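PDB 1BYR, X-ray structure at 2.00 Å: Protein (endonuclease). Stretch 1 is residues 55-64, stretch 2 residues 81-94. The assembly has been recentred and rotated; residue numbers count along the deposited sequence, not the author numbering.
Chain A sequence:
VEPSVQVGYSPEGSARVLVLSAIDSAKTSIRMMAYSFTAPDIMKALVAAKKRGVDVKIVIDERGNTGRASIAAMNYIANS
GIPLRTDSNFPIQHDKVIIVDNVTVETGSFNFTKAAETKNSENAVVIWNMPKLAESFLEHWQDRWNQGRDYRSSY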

# COMPACT_ATOMS: atom_id res chain seq x y z
N ASP A 55 5.87 -21.62 -9.04
CA ASP A 55 5.11 -22.08 -7.88
C ASP A 55 4.32 -20.89 -7.33
O ASP A 55 4.85 -20.06 -6.59
CB ASP A 55 6.07 -22.64 -6.83
CG ASP A 55 5.39 -22.98 -5.51
OD1 ASP A 55 4.15 -22.93 -5.43
OD2 ASP A 55 6.11 -23.31 -4.54
N VAL A 56 3.05 -20.79 -7.74
CA VAL A 56 2.17 -19.70 -7.31
C VAL A 56 1.13 -20.09 -6.24
O VAL A 56 0.39 -21.07 -6.40
CB VAL A 56 1.40 -19.12 -8.54
CG1 VAL A 56 0.61 -17.87 -8.14
CG2 VAL A 56 2.38 -18.79 -9.69
N LYS A 57 1.10 -19.33 -5.14
CA LYS A 57 0.12 -19.56 -4.08
C LYS A 57 -0.45 -18.20 -3.66
O LYS A 57 0.29 -17.21 -3.52
CB LYS A 57 0.78 -20.28 -2.89
CG LYS A 57 1.13 -21.74 -3.19
CD LYS A 57 1.48 -22.50 -1.93
CE LYS A 57 2.14 -23.84 -2.24
NZ LYS A 57 2.57 -24.57 -1.00
N ILE A 58 -1.76 -18.14 -3.47
CA ILE A 58 -2.44 -16.89 -3.15
C ILE A 58 -3.43 -16.95 -1.98
O ILE A 58 -4.21 -17.89 -1.86
CB ILE A 58 -3.19 -16.40 -4.41
CG1 ILE A 58 -2.27 -16.51 -5.62
CG2 ILE A 58 -3.71 -14.98 -4.22
CD1 ILE A 58 -2.95 -16.22 -6.94
N VAL A 59 -3.39 -15.94 -1.11
CA VAL A 59 -4.34 -15.85 -0.00
C VAL A 59 -4.99 -14.48 -0.10
O VAL A 59 -4.30 -13.46 -0.14
CB VAL A 59 -3.67 -15.96 1.39
CG1 VAL A 59 -3.36 -17.40 1.68
CG2 VAL A 59 -2.43 -15.10 1.45
N ILE A 60 -6.32 -14.47 -0.18
CA ILE A 60 -7.04 -13.21 -0.31
C ILE A 60 -8.07 -13.01 0.79
O ILE A 60 -8.46 -13.96 1.48
CB ILE A 60 -7.75 -13.14 -1.67
CG1 ILE A 60 -8.95 -14.11 -1.69
CG2 ILE A 60 -6.77 -13.52 -2.77
CD1 ILE A 60 -9.65 -14.20 -3.06
N ASP A 61 -8.50 -11.77 0.96
CA ASP A 61 -9.51 -11.43 1.95
C ASP A 61 -10.82 -12.10 1.55
O ASP A 61 -11.22 -12.06 0.38
CB ASP A 61 -9.73 -9.91 1.99
CG ASP A 61 -10.77 -9.52 3.00
OD1 ASP A 61 -10.48 -9.64 4.20
OD2 ASP A 61 -11.86 -9.10 2.58
N GLU A 62 -11.50 -12.69 2.53
CA GLU A 62 -12.76 -13.38 2.26
C GLU A 62 -13.99 -12.50 2.08
O GLU A 62 -14.66 -12.57 1.05
CB GLU A 62 -13.04 -14.41 3.36
CG GLU A 62 -14.15 -15.38 3.03
CD GLU A 62 -14.27 -16.48 4.06
OE1 GLU A 62 -13.25 -17.12 4.38
OE2 GLU A 62 -15.40 -16.70 4.54
N ARG A 63 -14.29 -11.67 3.07
CA ARG A 63 -15.48 -10.81 3.00
C ARG A 63 -15.55 -9.85 1.83
O ARG A 63 -16.63 -9.56 1.34
CB ARG A 63 -15.64 -10.02 4.29
CG ARG A 63 -15.74 -10.85 5.55
CD ARG A 63 -16.04 -9.93 6.72
NE ARG A 63 -16.70 -8.71 6.26
CZ ARG A 63 -16.24 -7.48 6.46
NH1 ARG A 63 -15.12 -7.29 7.13
NH2 ARG A 63 -16.92 -6.44 6.00
N GLY A 64 -14.39 -9.36 1.41
CA GLY A 64 -14.35 -8.42 0.30
C GLY A 64 -14.24 -9.06 -1.07
O GLY A 64 -14.01 -8.37 -2.05
N GLY A 81 -5.03 -24.64 -11.37
CA GLY A 81 -4.18 -25.41 -10.48
C GLY A 81 -3.37 -24.55 -9.52
O GLY A 81 -2.46 -25.04 -8.87
N ILE A 82 -3.69 -23.26 -9.44
CA ILE A 82 -2.97 -22.37 -8.52
C ILE A 82 -3.63 -22.45 -7.16
O ILE A 82 -4.80 -22.11 -7.00
CB ILE A 82 -3.03 -20.88 -8.97
CG1 ILE A 82 -2.01 -20.62 -10.08
CG2 ILE A 82 -2.72 -19.96 -7.78
CD1 ILE A 82 -2.32 -19.35 -10.89
N PRO A 83 -2.88 -22.90 -6.14
CA PRO A 83 -3.44 -22.99 -4.79
C PRO A 83 -3.93 -21.62 -4.28
O PRO A 83 -3.17 -20.65 -4.19
CB PRO A 83 -2.29 -23.55 -3.95
CG PRO A 83 -1.37 -24.22 -4.98
CD PRO A 83 -1.48 -23.36 -6.19
N LEU A 84 -5.22 -21.54 -3.95
CA LEU A 84 -5.79 -20.29 -3.48
C LEU A 84 -6.64 -20.44 -2.22
O LEU A 84 -7.38 -21.41 -2.05
CB LEU A 84 -6.63 -19.69 -4.62
CG LEU A 84 -7.59 -18.54 -4.32
CD1 LEU A 84 -6.80 -17.23 -4.27
CD2 LEU A 84 -8.66 -18.49 -5.41
N ARG A 85 -6.52 -19.46 -1.32
CA ARG A 85 -7.27 -19.46 -0.07
C ARG A 85 -7.90 -18.11 0.26
O ARG A 85 -7.36 -17.05 -0.07
CB ARG A 85 -6.38 -19.86 1.12
CG ARG A 85 -5.88 -21.29 1.10
CD ARG A 85 -5.24 -21.69 2.44
NE ARG A 85 -5.03 -23.13 2.51
CZ ARG A 85 -4.25 -23.73 3.40
NH1 ARG A 85 -3.59 -23.03 4.31
NH2 ARG A 85 -4.13 -25.06 3.37
N THR A 86 -9.06 -18.16 0.92
CA THR A 86 -9.72 -16.96 1.38
C THR A 86 -9.43 -16.91 2.89
O THR A 86 -9.35 -17.94 3.55
CB THR A 86 -11.24 -17.01 1.13
OG1 THR A 86 -11.80 -18.19 1.70
CG2 THR A 86 -11.52 -16.99 -0.36
N ASP A 87 -9.27 -15.70 3.43
CA ASP A 87 -8.95 -15.53 4.85
C ASP A 87 -9.93 -14.55 5.46
O ASP A 87 -10.09 -13.43 4.98
CB ASP A 87 -7.51 -15.02 4.97
CG ASP A 87 -7.12 -14.67 6.41
OD1 ASP A 87 -7.81 -15.07 7.36
OD2 ASP A 87 -6.08 -14.00 6.57
N SER A 88 -10.62 -14.99 6.51
CA SER A 88 -11.60 -14.14 7.18
C SER A 88 -11.26 -13.90 8.64
O SER A 88 -12.08 -13.41 9.39
CB SER A 88 -12.98 -14.80 7.11
OG SER A 88 -12.96 -16.05 7.78
N ASN A 89 -10.05 -14.27 9.04
CA ASN A 89 -9.65 -14.10 10.42
C ASN A 89 -9.34 -12.66 10.83
O ASN A 89 -9.07 -12.38 11.99
CB ASN A 89 -8.46 -15.01 10.73
CG ASN A 89 -8.90 -16.45 10.93
OD1 ASN A 89 -10.06 -16.73 11.28
ND2 ASN A 89 -7.99 -17.39 10.70
N PHE A 90 -9.43 -11.75 9.86
CA PHE A 90 -9.17 -10.34 10.11
C PHE A 90 -10.36 -9.51 9.59
O PHE A 90 -10.96 -9.86 8.57
CB PHE A 90 -7.89 -9.90 9.39
CG PHE A 90 -6.64 -10.66 9.80
CD1 PHE A 90 -6.27 -11.84 9.15
CD2 PHE A 90 -5.83 -10.19 10.83
CE1 PHE A 90 -5.12 -12.52 9.51
CE2 PHE A 90 -4.68 -10.87 11.18
CZ PHE A 90 -4.32 -12.05 10.51
N PRO A 91 -10.74 -8.44 10.31
CA PRO A 91 -11.87 -7.69 9.75
C PRO A 91 -11.61 -7.47 8.26
O PRO A 91 -12.53 -7.56 7.44
CB PRO A 91 -11.87 -6.39 10.57
CG PRO A 91 -11.35 -6.81 11.89
CD PRO A 91 -10.29 -7.87 11.60
N ILE A 92 -10.36 -7.17 7.92
CA ILE A 92 -9.95 -7.00 6.52
C ILE A 92 -8.50 -7.46 6.31
O ILE A 92 -7.60 -6.98 7.01
CB ILE A 92 -10.01 -5.51 6.04
CG1 ILE A 92 -11.40 -4.90 6.29
CG2 ILE A 92 -9.69 -5.43 4.54
CD1 ILE A 92 -11.55 -3.54 5.66
N GLN A 93 -8.26 -8.41 5.40
CA GLN A 93 -6.89 -8.82 5.08
C GLN A 93 -6.61 -7.81 3.98
O GLN A 93 -6.85 -8.05 2.80
CB GLN A 93 -6.82 -10.24 4.50
CG GLN A 93 -5.46 -10.88 4.69
CD GLN A 93 -5.17 -12.00 3.70
OE1 GLN A 93 -4.86 -11.77 2.55
NE2 GLN A 93 -5.29 -13.22 4.17
N HIS A 94 -6.12 -6.65 4.40
CA HIS A 94 -5.88 -5.51 3.52
C HIS A 94 -4.61 -5.43 2.66
O HIS A 94 -4.51 -4.54 1.81
CB HIS A 94 -6.03 -4.22 4.36
CG HIS A 94 -6.39 -3.00 3.58
ND1 HIS A 94 -5.56 -1.91 3.49
CD2 HIS A 94 -7.48 -2.72 2.82
CE1 HIS A 94 -6.13 -0.98 2.73
NE2 HIS A 94 -7.29 -1.45 2.31
O HOH W 1 -13.10 -7.77 4.57
O HOH W 2 -12.59 -11.19 5.33
O HOH W 3 -15.22 -17.50 7.43

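Two neighbouring strands, 55-61 and 84-87, run side by side in the same direction: their axes approach to 4.5 Å at an angle of 25°, and together the stretches bury 942 Å². The parallel pairing rests on a backbone ladder. Ile 58 N donates to Pro 83 O (3.0 Å, 165° at the hydrogen) and Arg 85 N to Ile 58 O (2.8 Å, 156°); one step on, Ile 60 N donates to Arg 85 O (2.8 Å, 167°) and Asp 87 N to Ile 60 O (2.7 Å, 141°). Glu 62 N closes the series on Asp 87 O at 2.9 Å. Thus Ile 58 and Ile 60 use both their amide and carbonyl toward the partner strand. Pro 83, which has no amide hydrogen to give, takes part through its carbonyl, while its ring CD packs 3.0 Å from Val 56 O.

Side chains alternate across this ladder. Ile 58, Leu 84, Ile 60 and Thr 86 lie on one face, Val 59 and Arg 85 on the other. Leu 84 adopts chi1 167° (t) and chi2 80° (p), which brings CD1 back to the neighbouring strand, 3.7 Å from Ile 58 CB and 4.0 Å from Ile 60 CG2. The two isoleucines differ in chi1, m at -46° for Ile 58 and p at 72° for Ile 60, but both have chi2 t, so each CD1 is extended. Ile 58 CD1 reaches Ile 82 CG2 at 3.8 Å, and Val 56 CG1 meets that same methyl at 3.9 Å. These buried aliphatic side chains suit a site whose contacts are apolar: the methyls of Val 56, Ile 58, Ile 60, Ile 82 and Leu 84 pack on one another and have no polar group to satisfy. On the other face, Arg 85 (m, t, t) packs its CB 3.9 Å from Val 59 CG1, while its end leads away and is hydrogen-bonded elsewhere in the structure.

Beyond the ladder, polar side chains take over. Asp 61, with chi1 t and chi2 70°, accepts from Gln 93 N through OD1 (2.8 Å, 177°) and from Gly 64 N through OD2 (2.8 Å), so one short carboxylate joins the loop of stretch 2 and caters to its own chain. Water 1 links Asp 61 OD2 (2.7 Å) to Pro 91 O (2.9 Å); water 2 donates to Asp 61 OD1 and accepts from Arg 63 N, both at 2.9 Å. Gln 93 is extended through chi1 and chi2 (both t), and chi3 of 77° sets the plane of its amide, whose NE2 donates to Asp 87 OD2 (2.6 Å, 165°), bracing the loop against its own strand. Its OE1 lies 3.2 Å from Val 59 O, but both are acceptors and this is no hydrogen bond.

Glu 62 is extended through chi1 and chi2 (both t), placing OE1 3.2 Å from Thr 86 OG1; water 3 bridges Glu 62 OE2 (3.0 Å) and Ser 88 OG (2.7 Å). The Arg 63 side chain turns at chi3 25°, between wells, and Pro 91 O lies 2.6 Å from Arg 63 NH1 at the guanidinium edge.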